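Local atomic coordinates of putative 2-dehydro-3-deoxygalactonokinase (Sinorhizobium meliloti, PDB entry 3T69), a protein that probably phosphorylates 2-dehydro-3-deoxy-D-galactonate with ATP, the second step in the degradation of D-galactonate. Residues B[14-19]-B[70-75]; B[82-87]-B[122-127]; B[92-97]-B[110-115]; B[152-157]-B[164-169]. All blocks are in the same frame, centred on the assembly; numbering follows the deposited sequence.

Interaction 1: B[14-19]-B[70-75]; sequences WGTSSF and CGMAGA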
loop_
_atom_site.group_PDB
_atom_site.type_symbol
_atom_site.label_atom_id
_atom_site.label_comp_id
_atom_site.label_asym_id
_atom_site.label_seq_id
_atom_site.Cartn_x
_atom_site.Cartn_y
_atom_site.Cartn_z
ATOM N N TRP B 14 0.188 11.005 -23.625
ATOM C CA TRP B 14 1.202 10.000 -23.400
ATOM C C TRP B 14 1.320 9.768 -21.886
ATOM O O TRP B 14 2.042 10.484 -21.154
ATOM C CB TRP B 14 2.517 10.428 -24.034
ATOM C CG TRP B 14 3.289 9.292 -24.572
ATOM C CD1 TRP B 14 3.320 8.035 -24.078
ATOM C CD2 TRP B 14 4.182 9.301 -25.709
ATOM N NE1 TRP B 14 4.159 7.248 -24.831
ATOM C CE2 TRP B 14 4.687 7.998 -25.848
ATOM C CE3 TRP B 14 4.561 10.275 -26.645
ATOM C CZ2 TRP B 14 5.562 7.637 -26.881
ATOM C CZ3 TRP B 14 5.441 9.914 -27.661
ATOM C CH2 TRP B 14 5.936 8.610 -27.762
ATOM N N GLY B 15 0.567 8.765 -21.431
ATOM C CA GLY B 15 0.497 8.397 -20.030
ATOM C C GLY B 15 1.597 7.450 -19.616
ATOM O O GLY B 15 2.401 7.032 -20.452
ATOM N N THR B 16 1.620 7.103 -18.327
ATOM C CA THR B 16 2.638 6.193 -17.829
ATOM C C THR B 16 2.507 4.842 -18.510
ATOM O O THR B 16 3.520 4.208 -18.791
ATOM C CB THR B 16 2.534 5.957 -16.320
ATOM O OG1 THR B 16 2.302 7.206 -15.667
ATOM C CG2 THR B 16 3.804 5.292 -15.764
ATOM N N SER B 17 1.272 4.408 -18.769
ATOM C CA SER B 17 1.032 3.008 -19.196
ATOM C C SER B 17 0.284 2.854 -20.517
ATOM O O SER B 17 0.008 1.734 -20.962
ATOM C CB SER B 17 0.308 2.227 -18.087
ATOM O OG SER B 17 1.173 2.016 -16.993
ATOM N N SER B 18 -0.024 3.985 -21.136
ATOM C CA SER B 18 -0.891 4.018 -22.286
ATOM C C SER B 18 -0.604 5.209 -23.202
ATOM O O SER B 18 -0.290 6.310 -22.739
ATOM C CB SER B 18 -2.354 4.044 -21.832
ATOM O OG SER B 18 -2.697 5.291 -21.263
ATOM N N PHE B 19 -0.759 4.969 -24.504
ATOM C CA PHE B 19 -0.555 5.965 -25.548
ATOM C C PHE B 19 -1.844 6.182 -26.332
ATOM O O PHE B 19 -2.439 5.236 -26.817
ATOM C CB PHE B 19 0.529 5.461 -26.481
ATOM C CG PHE B 19 0.821 6.376 -27.626
ATOM C CD1 PHE B 19 0.097 6.289 -28.811
ATOM C CD2 PHE B 19 1.849 7.307 -27.539
ATOM C CE1 PHE B 19 0.379 7.112 -29.878
ATOM C CE2 PHE B 19 2.138 8.139 -28.611
ATOM C CZ PHE B 19 1.401 8.036 -29.781
ATOM N N CYS B 70 0.593 15.970 -24.199
ATOM C CA CYS B 70 0.494 16.171 -22.777
ATOM C C CYS B 70 0.895 14.862 -22.061
ATOM O O CYS B 70 0.976 13.814 -22.698
ATOM C CB CYS B 70 -0.939 16.616 -22.418
ATOM S SG CYS B 70 -2.203 15.329 -22.555
ATOM N N GLY B 71 1.147 14.928 -20.749
ATOM C CA GLY B 71 1.385 13.734 -19.942
ATOM C C GLY B 71 2.833 13.425 -19.597
ATOM O O GLY B 71 3.725 14.256 -19.717
ATOM N N MET B 72 3.066 12.188 -19.192
ATOM C CA MET B 72 4.365 11.776 -18.700
ATOM C C MET B 72 5.421 11.769 -19.804
ATOM O O MET B 72 6.596 11.460 -19.576
ATOM C CB MET B 72 4.252 10.411 -18.009
ATOM C CG MET B 72 3.509 10.424 -16.695
ATOM S SD MET B 72 4.142 11.480 -15.382
ATOM C CE MET B 72 2.545 11.756 -14.660
ATOM N N ALA B 73 5.057 12.126 -21.022
ATOM C CA ALA B 73 6.131 12.246 -22.012
ATOM C C ALA B 73 7.100 13.364 -21.528
ATOM O O ALA B 73 8.282 13.437 -21.952
ATOM C CB ALA B 73 5.562 12.562 -23.382
ATOM N N GLY B 74 6.577 14.224 -20.648
ATOM C CA GLY B 74 7.290 15.403 -20.184
ATOM C C GLY B 74 7.931 15.284 -18.806
ATOM O O GLY B 74 8.426 16.266 -18.288
ATOM N N ALA B 75 7.941 14.092 -18.223
ATOM C CA ALA B 75 8.651 13.874 -16.954
ATOM C C ALA B 75 10.127 13.695 -17.158
ATOM O O ALA B 75 10.563 13.368 -18.265
ATOM C CB ALA B 75 8.085 12.665 -16.242
#

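Interaction 2: B[82-87]-B[122-127]; sequences AGYIET and PDVMRG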
loop_
_atom_site.group_PDB
_atom_site.type_symbol
_atom_site.label_atom_id
_atom_site.label_comp_id
_atom_site.label_asym_id
_atom_site.label_seq_id
_atom_site.Cartn_x
_atom_site.Cartn_y
_atom_site.Cartn_z
ATOM N N ALA B 82 9.435 18.608 -19.458
ATOM C CA ALA B 82 8.589 19.793 -19.672
ATOM C C ALA B 82 8.554 20.458 -18.306
ATOM O O ALA B 82 9.047 19.913 -17.349
ATOM C CB ALA B 82 7.201 19.358 -20.123
ATOM N N GLY B 83 8.024 21.630 -18.124
ATOM C CA GLY B 83 8.185 22.098 -16.742
ATOM C C GLY B 83 7.010 21.770 -15.862
ATOM O O GLY B 83 6.334 20.760 -16.048
ATOM N N TYR B 84 6.753 22.667 -14.916
ATOM C CA TYR B 84 5.545 22.625 -14.141
ATOM C C TYR B 84 5.213 24.082 -13.976
ATOM O O TYR B 84 6.110 24.921 -13.836
ATOM C CB TYR B 84 5.799 22.103 -12.738
ATOM C CG TYR B 84 6.011 20.635 -12.533
ATOM C CD1 TYR B 84 7.197 20.163 -11.946
ATOM C CD2 TYR B 84 5.010 19.710 -12.857
ATOM C CE1 TYR B 84 7.403 18.780 -11.724
ATOM C CE2 TYR B 84 5.195 18.343 -12.640
ATOM C CZ TYR B 84 6.389 17.879 -12.064
ATOM O OH TYR B 84 6.544 16.518 -11.839
ATOM N N ILE B 85 3.931 24.397 -13.961
ATOM C CA ILE B 85 3.539 25.734 -13.635
ATOM C C ILE B 85 3.011 25.558 -12.245
ATOM O O ILE B 85 2.280 24.587 -11.918
ATOM C CB ILE B 85 2.420 26.297 -14.591
ATOM C CG1 ILE B 85 2.910 26.428 -16.030
ATOM C CG2 ILE B 85 1.875 27.640 -14.079
ATOM C CD1 ILE B 85 1.732 26.523 -17.088
ATOM N N GLU B 86 3.356 26.513 -11.411
ATOM C CA GLU B 86 3.008 26.379 -10.041
ATOM C C GLU B 86 1.595 26.944 -9.762
ATOM O O GLU B 86 1.091 27.801 -10.506
ATOM C CB GLU B 86 4.157 26.890 -9.192
ATOM C CG GLU B 86 4.196 28.320 -8.810
ATOM C CD GLU B 86 5.170 28.492 -7.599
ATOM O OE1 GLU B 86 4.760 28.056 -6.465
ATOM O OE2 GLU B 86 6.340 28.983 -7.806
ATOM N N THR B 87 0.939 26.386 -8.752
ATOM C CA THR B 87 -0.428 26.690 -8.447
ATOM C C THR B 87 -0.421 27.760 -7.380
ATOM O O THR B 87 0.461 27.815 -6.578
ATOM C CB THR B 87 -1.152 25.464 -7.855
ATOM O OG1 THR B 87 -0.465 25.029 -6.665
ATOM C CG2 THR B 87 -1.231 24.356 -8.852
ATOM N N PRO B 122 3.513 19.022 -0.608
ATOM C CA PRO B 122 4.041 19.092 -1.993
ATOM C C PRO B 122 3.218 18.235 -2.919
ATOM O O PRO B 122 2.826 17.147 -2.542
ATOM C CB PRO B 122 5.439 18.461 -1.860
ATOM C CG PRO B 122 5.407 17.620 -0.621
ATOM C CD PRO B 122 4.478 18.363 0.315
ATOM N N ASP B 123 2.953 18.693 -4.127
ATOM C CA ASP B 123 2.152 17.884 -5.068
ATOM C C ASP B 123 2.352 18.157 -6.552
ATOM O O ASP B 123 2.806 19.223 -6.976
ATOM C CB ASP B 123 0.666 17.924 -4.741
ATOM C CG ASP B 123 0.014 16.567 -4.897
ATOM O OD1 ASP B 123 0.407 15.759 -5.753
ATOM O OD2 ASP B 123 -0.904 16.285 -4.118
ATOM N N VAL B 124 2.024 17.170 -7.349
ATOM C CA VAL B 124 2.503 17.178 -8.716
ATOM C C VAL B 124 1.509 16.545 -9.678
ATOM O O VAL B 124 0.768 15.639 -9.305
ATOM C CB VAL B 124 3.893 16.523 -8.714
ATOM C CG1 VAL B 124 3.949 15.192 -9.516
ATOM C CG2 VAL B 124 4.931 17.556 -9.029
ATOM N N MET B 125 1.420 17.071 -10.882
ATOM C CA MET B 125 0.430 16.540 -11.848
ATOM C C MET B 125 0.983 16.790 -13.207
ATOM O O MET B 125 1.470 17.871 -13.482
ATOM C CB MET B 125 -0.992 17.110 -11.644
ATOM C CG MET B 125 -1.489 18.236 -12.578
ATOM S SD MET B 125 -3.269 18.710 -12.525
ATOM C CE MET B 125 -3.512 18.848 -10.786
ATOM N N ARG B 126 1.029 15.742 -14.007
ATOM C CA ARG B 126 1.498 15.839 -15.361
ATOM C C ARG B 126 0.452 15.173 -16.325
ATOM O O ARG B 126 0.469 13.948 -16.523
ATOM C CB ARG B 126 2.885 15.192 -15.404
ATOM C CG ARG B 126 3.869 15.842 -16.294
ATOM C CD ARG B 126 5.239 15.196 -16.320
ATOM N NE ARG B 126 6.223 15.899 -15.495
ATOM C CZ ARG B 126 6.676 17.150 -15.694
ATOM N NH1 ARG B 126 6.255 17.880 -16.719
ATOM N NH2 ARG B 126 7.581 17.669 -14.860
ATOM N N GLY B 127 -0.500 15.950 -16.868
ATOM C CA GLY B 127 -1.505 15.426 -17.841
ATOM C C GLY B 127 -2.979 15.735 -17.554
ATOM O O GLY B 127 -3.805 15.991 -18.462
HETATM O O HOH W 1 8.834 15.502 -13.225
#

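Interaction 3: B[92-97]-B[110-115]; sequences AEIAGR and ILPGLA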
loop_
_atom_site.group_PDB
_atom_site.type_symbol
_atom_site.label_atom_id
_atom_site.label_comp_id
_atom_site.label_asym_id
_atom_site.label_seq_id
_atom_site.Cartn_x
_atom_site.Cartn_y
_atom_site.Cartn_z
ATOM N N ALA B 92 -5.055 29.019 -18.729
ATOM C CA ALA B 92 -4.683 29.642 -19.996
ATOM C C ALA B 92 -3.173 29.881 -20.144
ATOM O O ALA B 92 -2.706 30.210 -21.243
ATOM C CB ALA B 92 -5.480 30.968 -20.197
ATOM N N GLU B 93 -2.413 29.714 -19.054
ATOM C CA GLU B 93 -0.942 29.866 -19.093
ATOM C C GLU B 93 -0.288 28.636 -19.727
ATOM O O GLU B 93 0.835 28.713 -20.224
ATOM C CB GLU B 93 -0.341 29.977 -17.700
ATOM C CG GLU B 93 -0.680 31.137 -16.745
ATOM C CD GLU B 93 0.162 30.981 -15.403
ATOM O OE1 GLU B 93 -0.390 30.983 -14.243
ATOM O OE2 GLU B 93 1.411 30.802 -15.546
ATOM N N ILE B 94 -0.974 27.499 -19.726
ATOM C CA ILE B 94 -0.327 26.221 -20.058
ATOM C C ILE B 94 0.315 26.168 -21.432
ATOM O O ILE B 94 1.506 25.870 -21.522
ATOM C CB ILE B 94 -1.262 24.986 -19.861
ATOM C CG1 ILE B 94 -1.580 24.771 -18.403
ATOM C CG2 ILE B 94 -0.669 23.694 -20.456
ATOM C CD1 ILE B 94 -2.761 23.839 -18.224
ATOM N N ALA B 95 -0.475 26.397 -22.489
ATOM C CA ALA B 95 -0.009 26.312 -23.892
ATOM C C ALA B 95 1.236 27.202 -24.142
ATOM O O ALA B 95 2.183 26.804 -24.807
ATOM C CB ALA B 95 -1.114 26.678 -24.809
ATOM N N GLY B 96 1.251 28.378 -23.536
ATOM C CA GLY B 96 2.397 29.274 -23.646
ATOM C C GLY B 96 3.692 28.737 -23.033
ATOM O O GLY B 96 4.786 29.085 -23.483
ATOM N N ARG B 97 3.579 27.887 -22.012
ATOM C CA ARG B 97 4.757 27.312 -21.378
ATOM C C ARG B 97 5.256 25.957 -21.947
ATOM O O ARG B 97 6.144 25.312 -21.368
ATOM C CB ARG B 97 4.556 27.274 -19.861
ATOM C CG ARG B 97 5.157 28.484 -19.157
ATOM C CD ARG B 97 4.230 29.637 -19.138
ATOM N NE ARG B 97 4.690 30.762 -19.962
ATOM C CZ ARG B 97 3.870 31.709 -20.476
ATOM N NH1 ARG B 97 2.526 31.643 -20.285
ATOM N NH2 ARG B 97 4.389 32.717 -21.210
ATOM N N ILE B 110 5.559 19.592 -26.013
ATOM C CA ILE B 110 4.963 18.950 -24.838
ATOM C C ILE B 110 4.549 19.989 -23.798
ATOM O O ILE B 110 5.349 20.854 -23.444
ATOM C CB ILE B 110 5.939 18.051 -24.094
ATOM C CG1 ILE B 110 6.671 17.143 -25.057
ATOM C CG2 ILE B 110 5.193 17.257 -23.026
ATOM C CD1 ILE B 110 7.137 15.838 -24.420
ATOM N N LEU B 111 3.325 19.848 -23.285
ATOM C CA LEU B 111 2.774 20.691 -22.209
ATOM C C LEU B 111 3.356 20.459 -20.788
ATOM O O LEU B 111 3.559 19.351 -20.327
ATOM C CB LEU B 111 1.232 20.554 -22.176
ATOM C CG LEU B 111 0.527 20.734 -23.548
ATOM C CD1 LEU B 111 -0.980 20.444 -23.536
ATOM C CD2 LEU B 111 0.759 22.132 -24.090
ATOM N N PRO B 112 3.570 21.541 -20.055
ATOM C CA PRO B 112 4.027 21.349 -18.700
ATOM C C PRO B 112 2.943 20.677 -17.829
ATOM O O PRO B 112 1.783 20.557 -18.262
ATOM C CB PRO B 112 4.247 22.785 -18.251
ATOM C CG PRO B 112 3.227 23.548 -19.072
ATOM C CD PRO B 112 3.461 22.969 -20.377
ATOM N N GLY B 113 3.326 20.261 -16.613
ATOM C CA GLY B 113 2.340 19.865 -15.614
ATOM C C GLY B 113 2.071 21.005 -14.644
ATOM O O GLY B 113 2.524 22.111 -14.870
ATOM N N LEU B 114 1.336 20.727 -13.572
ATOM C CA LEU B 114 1.238 21.641 -12.445
ATOM C C LEU B 114 1.949 21.142 -11.157
ATOM O O LEU B 114 1.953 19.971 -10.853
ATOM C CB LEU B 114 -0.233 21.965 -12.145
ATOM C CG LEU B 114 -1.125 22.471 -13.290
ATOM C CD1 LEU B 114 -2.547 22.683 -12.822
ATOM C CD2 LEU B 114 -0.638 23.763 -13.859
ATOM N N ALA B 115 2.533 22.049 -10.401
ATOM C CA ALA B 115 3.111 21.700 -9.128
ATOM C C ALA B 115 2.519 22.556 -8.018
ATOM O O ALA B 115 2.369 23.770 -8.175
ATOM C CB ALA B 115 4.620 21.867 -9.153
#

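Interaction 4: B[152-157]-B[164-169]; sequences HSKWVR and EGFSTF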
loop_
_atom_site.group_PDB
_atom_site.type_symbol
_atom_site.label_atom_id
_atom_site.label_comp_id
_atom_site.label_asym_id
_atom_site.label_seq_id
_atom_site.Cartn_x
_atom_site.Cartn_y
_atom_site.Cartn_z
ATOM N N HIS B 152 -2.958 7.423 -10.227
ATOM C CA HIS B 152 -2.846 8.453 -9.209
ATOM C C HIS B 152 -4.118 9.319 -9.283
ATOM O O HIS B 152 -4.453 9.860 -10.321
ATOM C CB HIS B 152 -1.609 9.351 -9.415
ATOM C CG HIS B 152 -0.281 8.642 -9.319
ATOM N ND1 HIS B 152 0.874 9.165 -9.872
ATOM C CD2 HIS B 152 0.082 7.477 -8.732
ATOM C CE1 HIS B 152 1.888 8.348 -9.635
ATOM N NE2 HIS B 152 1.431 7.305 -8.966
ATOM N N SER B 153 -4.850 9.457 -8.200
ATOM C CA SER B 153 -6.148 10.064 -8.362
ATOM C C SER B 153 -6.069 11.526 -7.950
ATOM O O SER B 153 -5.643 11.847 -6.865
ATOM C CB SER B 153 -7.197 9.276 -7.575
ATOM O OG SER B 153 -8.377 10.044 -7.466
ATOM N N LYS B 154 -6.446 12.435 -8.819
ATOM C CA LYS B 154 -6.292 13.823 -8.441
ATOM C C LYS B 154 -7.583 14.468 -7.895
ATOM O O LYS B 154 -8.672 14.231 -8.435
ATOM C CB LYS B 154 -5.691 14.583 -9.623
ATOM C CG LYS B 154 -4.182 14.772 -9.502
ATOM C CD LYS B 154 -3.302 13.686 -10.050
ATOM C CE LYS B 154 -2.068 13.749 -9.215
ATOM N NZ LYS B 154 -0.830 13.152 -9.742
ATOM N N TRP B 155 -7.482 15.247 -6.827
ATOM C CA TRP B 155 -8.633 16.034 -6.339
ATOM C C TRP B 155 -8.306 17.527 -6.415
ATOM O O TRP B 155 -7.401 17.994 -5.740
ATOM C CB TRP B 155 -9.041 15.630 -4.917
ATOM C CG TRP B 155 -9.845 14.294 -4.894
ATOM C CD1 TRP B 155 -9.389 13.048 -5.244
ATOM C CD2 TRP B 155 -11.207 14.117 -4.503
ATOM N NE1 TRP B 155 -10.376 12.114 -5.104
ATOM C CE2 TRP B 155 -11.505 12.741 -4.646
ATOM C CE3 TRP B 155 -12.209 14.987 -4.073
ATOM C CZ2 TRP B 155 -12.777 12.216 -4.368
ATOM C CZ3 TRP B 155 -13.464 14.482 -3.793
ATOM C CH2 TRP B 155 -13.739 13.096 -3.929
ATOM N N VAL B 156 -9.037 18.265 -7.255
ATOM C CA VAL B 156 -8.632 19.630 -7.653
ATOM C C VAL B 156 -9.651 20.746 -7.287
ATOM O O VAL B 156 -10.834 20.634 -7.601
ATOM C CB VAL B 156 -8.347 19.641 -9.163
ATOM C CG1 VAL B 156 -7.706 20.948 -9.607
ATOM C CG2 VAL B 156 -7.493 18.464 -9.535
ATOM N N ARG B 157 -9.206 21.785 -6.602
ATOM C CA ARG B 157 -10.064 22.920 -6.365
ATOM C C ARG B 157 -9.897 23.872 -7.565
ATOM O O ARG B 157 -8.855 24.549 -7.707
ATOM C CB ARG B 157 -9.772 23.650 -5.020
ATOM C CG ARG B 157 -9.071 22.811 -3.883
ATOM C CD ARG B 157 -9.017 23.455 -2.437
ATOM N NE ARG B 157 -8.999 24.937 -2.360
ATOM C CZ ARG B 157 -7.930 25.707 -2.091
ATOM N NH1 ARG B 157 -6.721 25.165 -1.894
ATOM N NH2 ARG B 157 -8.068 27.041 -2.044
ATOM N N GLU B 164 -6.576 26.181 -7.866
ATOM C CA GLU B 164 -6.207 26.834 -6.611
ATOM C C GLU B 164 -5.232 25.973 -5.821
ATOM O O GLU B 164 -4.348 26.487 -5.124
ATOM C CB GLU B 164 -7.449 27.152 -5.755
ATOM C CG GLU B 164 -8.242 28.400 -6.174
ATOM C CD GLU B 164 -7.419 29.680 -6.021
ATOM O OE1 GLU B 164 -6.839 29.873 -4.911
ATOM O OE2 GLU B 164 -7.337 30.486 -6.997
ATOM N N GLY B 165 -5.414 24.659 -5.946
ATOM C CA GLY B 165 -4.638 23.657 -5.227
ATOM C C GLY B 165 -5.146 22.293 -5.641
ATOM O O GLY B 165 -6.184 22.173 -6.346
ATOM N N PHE B 166 -4.421 21.257 -5.224
ATOM C CA PHE B 166 -4.863 19.906 -5.443
ATOM C C PHE B 166 -4.181 18.851 -4.565
ATOM O O PHE B 166 -3.205 19.160 -3.875
ATOM C CB PHE B 166 -4.684 19.571 -6.899
ATOM C CG PHE B 166 -3.274 19.584 -7.351
ATOM C CD1 PHE B 166 -2.640 20.789 -7.676
ATOM C CD2 PHE B 166 -2.584 18.383 -7.515
ATOM C CE1 PHE B 166 -1.316 20.796 -8.154
ATOM C CE2 PHE B 166 -1.263 18.366 -7.977
ATOM C CZ PHE B 166 -0.617 19.579 -8.305
ATOM N N SER B 167 -4.684 17.616 -4.621
ATOM C CA SER B 167 -4.209 16.516 -3.808
ATOM C C SER B 167 -4.168 15.180 -4.567
ATOM O O SER B 167 -5.207 14.696 -5.027
ATOM C CB SER B 167 -5.166 16.332 -2.632
ATOM O OG SER B 167 -4.995 17.358 -1.660
ATOM N N THR B 168 -2.994 14.564 -4.694
ATOM C CA THR B 168 -2.923 13.211 -5.222
ATOM C C THR B 168 -3.240 12.209 -4.130
ATOM O O THR B 168 -2.981 12.469 -2.925
ATOM C CB THR B 168 -1.554 12.937 -5.704
ATOM O OG1 THR B 168 -1.195 13.989 -6.596
ATOM C CG2 THR B 168 -1.454 11.586 -6.454
ATOM N N PHE B 169 -3.812 11.077 -4.539
ATOM C CA PHE B 169 -3.991 9.915 -3.706
ATOM C C PHE B 169 -3.579 8.796 -4.603
ATOM O O PHE B 169 -4.026 8.731 -5.745
ATOM C CB PHE B 169 -5.447 9.772 -3.315
ATOM C CG PHE B 169 -5.904 10.756 -2.255
ATOM C CD1 PHE B 169 -5.818 10.441 -0.920
ATOM C CD2 PHE B 169 -6.433 11.994 -2.608
ATOM C CE1 PHE B 169 -6.240 11.334 0.057
ATOM C CE2 PHE B 169 -6.854 12.881 -1.651
ATOM C CZ PHE B 169 -6.755 12.534 -0.292
#

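Interaction 1: B[14-19]-B[70-75]
The indole of Trp14 is approached obliquely by Ala73 CB, while one of its faces takes the rim of Phe19 from its own hairpin in an edge-on approach, with Phe19 CD2 3.3 Å above the indole plane of Trp14 and over its centre. Across the contact the methyl of Ala73 meets the methylene at the root of the indole, Ala73 CB to Trp14 CB 3.8 Å. Phe48 adds an edge-to-face neighbour, and Trp14 NE1 gives a weak bond to Glu38 O.

The backbones carry the polar part. Trp14 N bonds to Cys70 O at 3.1 Å and nearly straight (171°). At the start of the 3-10 turn 72-74, Trp14 O then takes weak bonds from Met72 N (2.8 Å) and Ala73 N (3.4 Å). Gly71 suits this bend because a side chain would collide with Trp14 O. With chi1 at -44°, Thr16 OG1 lies beside the backbone N and reaches Met72 CG at 3.6 Å.

Strands 9-14 and 67-71 thus run parallel up to the turn between 9-14 and 19-24, which probably corresponds to the first phosphate loop of ASKHA kinases. Two weak bonds on one carbonyl probably steady the root of that loop.

Interaction 2: B[82-87]-B[122-127]
Arg126 lays its guanidinium over one face of the Tyr84 ring, NH2 foremost and set toward the phenol end, the two planes 32° apart. Arg126 CZ stands 4.0 Å from the centroid of the Tyr84 ring, a cation-pi pair that gives a buried charge an electron-rich neighbour. The long chain bends at chi3 (-101°), bringing the head over the ring while NH1 reaches the backbone just before Tyr84. There Arg126 NH1 bonds to Gly83 O at 3.0 Å, with the oxygen 28° out of the guanidinium plane, and Ala82 CB packs 3.8 Å from Arg126 NH1. Water 1 closes the other end: it accepts from Arg126 NH2 at 3.0 Å and is hydrogen-bonded to Tyr84 OH at 2.9 Å.

Strands 84-86 and 123-125 do not pair with each other. Both bond to strand 108-116, the first parallel and the second antiparallel, in the mixed sheet, and the side chains meet across that middle strand.

Val124, whose branched, apolar side chain suits a buried strand, rests CG2 against the phenol end, 3.4 Å from Tyr84 CZ. Met125 O lies at the ring's edge, in plane, 3.8 Å from Tyr84 CE2. Leu227 of the second subunit packs on both Tyr84 and Val124, whereas Arg126 leans within its own chain on Met72 and Ala75.

Interaction 3: B[92-97]-B[110-115]
Ile94, the first residue of 92-97 to touch the other segment, puts its CG2 branch into the angle between Leu111 and Pro112. Chi1 of -67° sets this methyl opposite the backbone N, and Ile94 CG2 rests 4.1 Å from Leu111 CB and equally 4.1 Å from Pro112 CG. The chain of Ile94 lies at about a right angle to that of Leu111 and slants past the proline ring. A branched, apolar residue suits this buried spot, where Ile85 and the side chain of Glu129 are further neighbours. The carbonyl of Ile94 faces the same ring, Ile94 O lying 3.7 Å from Pro112 CD.

Ala95 turns its methyl away, and the backbone itself makes the contact: Ala95 CA is 4.3 Å from Leu111 CD2. In this helix-like turn Arg97 N bonds to Ile94 O at 2.9 Å. Arg97 uses the foot of its side chain on the proline, Arg97 CB to Pro112 CG 4.0 Å, then bends back so that NH1 makes a weak bond to Glu93 O.

With an alanine in place of Pro112, CG and CD would be gone and a gap would probably open beneath Ile94 and Arg97, freeing the turn to shift.

Pro112 has no N-H to give a neighbouring strand, which fits the break in strand 108-116. Leu111 bonds to Ile69 before it, and Gly113 to Gly83 and Ile85 after it. The helix-like turn thus covers the point where a strand of what is probably the first ASKHA domain changes partners, from 67-71 before the proline to 84-86 and 123-125 after it.

Interaction 4: B[152-157]-B[164-169]
Ser153 and Phe169 exchange backbone bonds in both directions, the first of a ladder along strands 153-157 and 164-169, which run antiparallel at 162°. Ser153 N to Phe169 O is 2.7 Å, and Trp155 pairs with Ser167 in the same way. At the far end two residues face one: Arg157 N bonds to Gly165 O at 3.1 Å while Glu164 N bonds to Arg157 O at 2.8 Å, a beta bulge. With Arg157 placed as it is, a CB on Gly165 would probably crowd the guanidinium.

Aromatic contact lies on the face of Ser153, Trp155 and Phe169. Phe169 turns its edge toward the face of Trp155 in an offset edge-to-face pair, with centroids of the Trp155 five-membered ring and the Phe169 ring 5.7 Å apart and planes at 77°. Glu248 accepts bonds from Ser153 OG and Trp155 NE1.

On the other face apolar packing sets Val156 CG2 4.0 Å from Phe166 CB, the chains side by side; chi1 of 64° holds Phe166 CG between its backbone N and carbonyl carbon, and the ring continues onto Met125.

Among polar groups, Lys154 and Thr168 lie alongside; Lys154 NZ bonds to Val124 O and Thr168 OG1 to Asp123 OD1. A methionine at Lys154 would have no N-H at its side-chain end, and Val124 O would probably lose this donor. Arg157 lays one guanidinium face over Glu164 CB, and Glu164 has its salt bridge with Arg162.

This beta hairpin, strands 153-159 and 162-169, forms with 143-148 the three-stranded antiparallel opening expected of the second ASKHA domain.

How the interactions relate
Interactions 1, 2 and 3 all belong to the branched first sheet, whereas interaction 4 builds a hairpin of the second. Strand 108-116 ties the first three together: it neighbours 67-71, 84-86 and 123-125. Their chemistry differs with place. Interaction 1 is mostly backbone bonding beside a partly exposed loop, interaction 2 a buried charge on an aromatic ring, and interaction 3 apolar packing with one exposed arginine at its margin. Interaction 4, by far the largest in buried surface, rests on a backbone ladder that ends in a bulge. Polar side-chain bonds from its hairpin to strand 123-125 join the two sheets, and Phe166 also touches Leu114 of interaction 3. Interactions 2 and 4, and interaction 3 through Ala115, touch the second subunit.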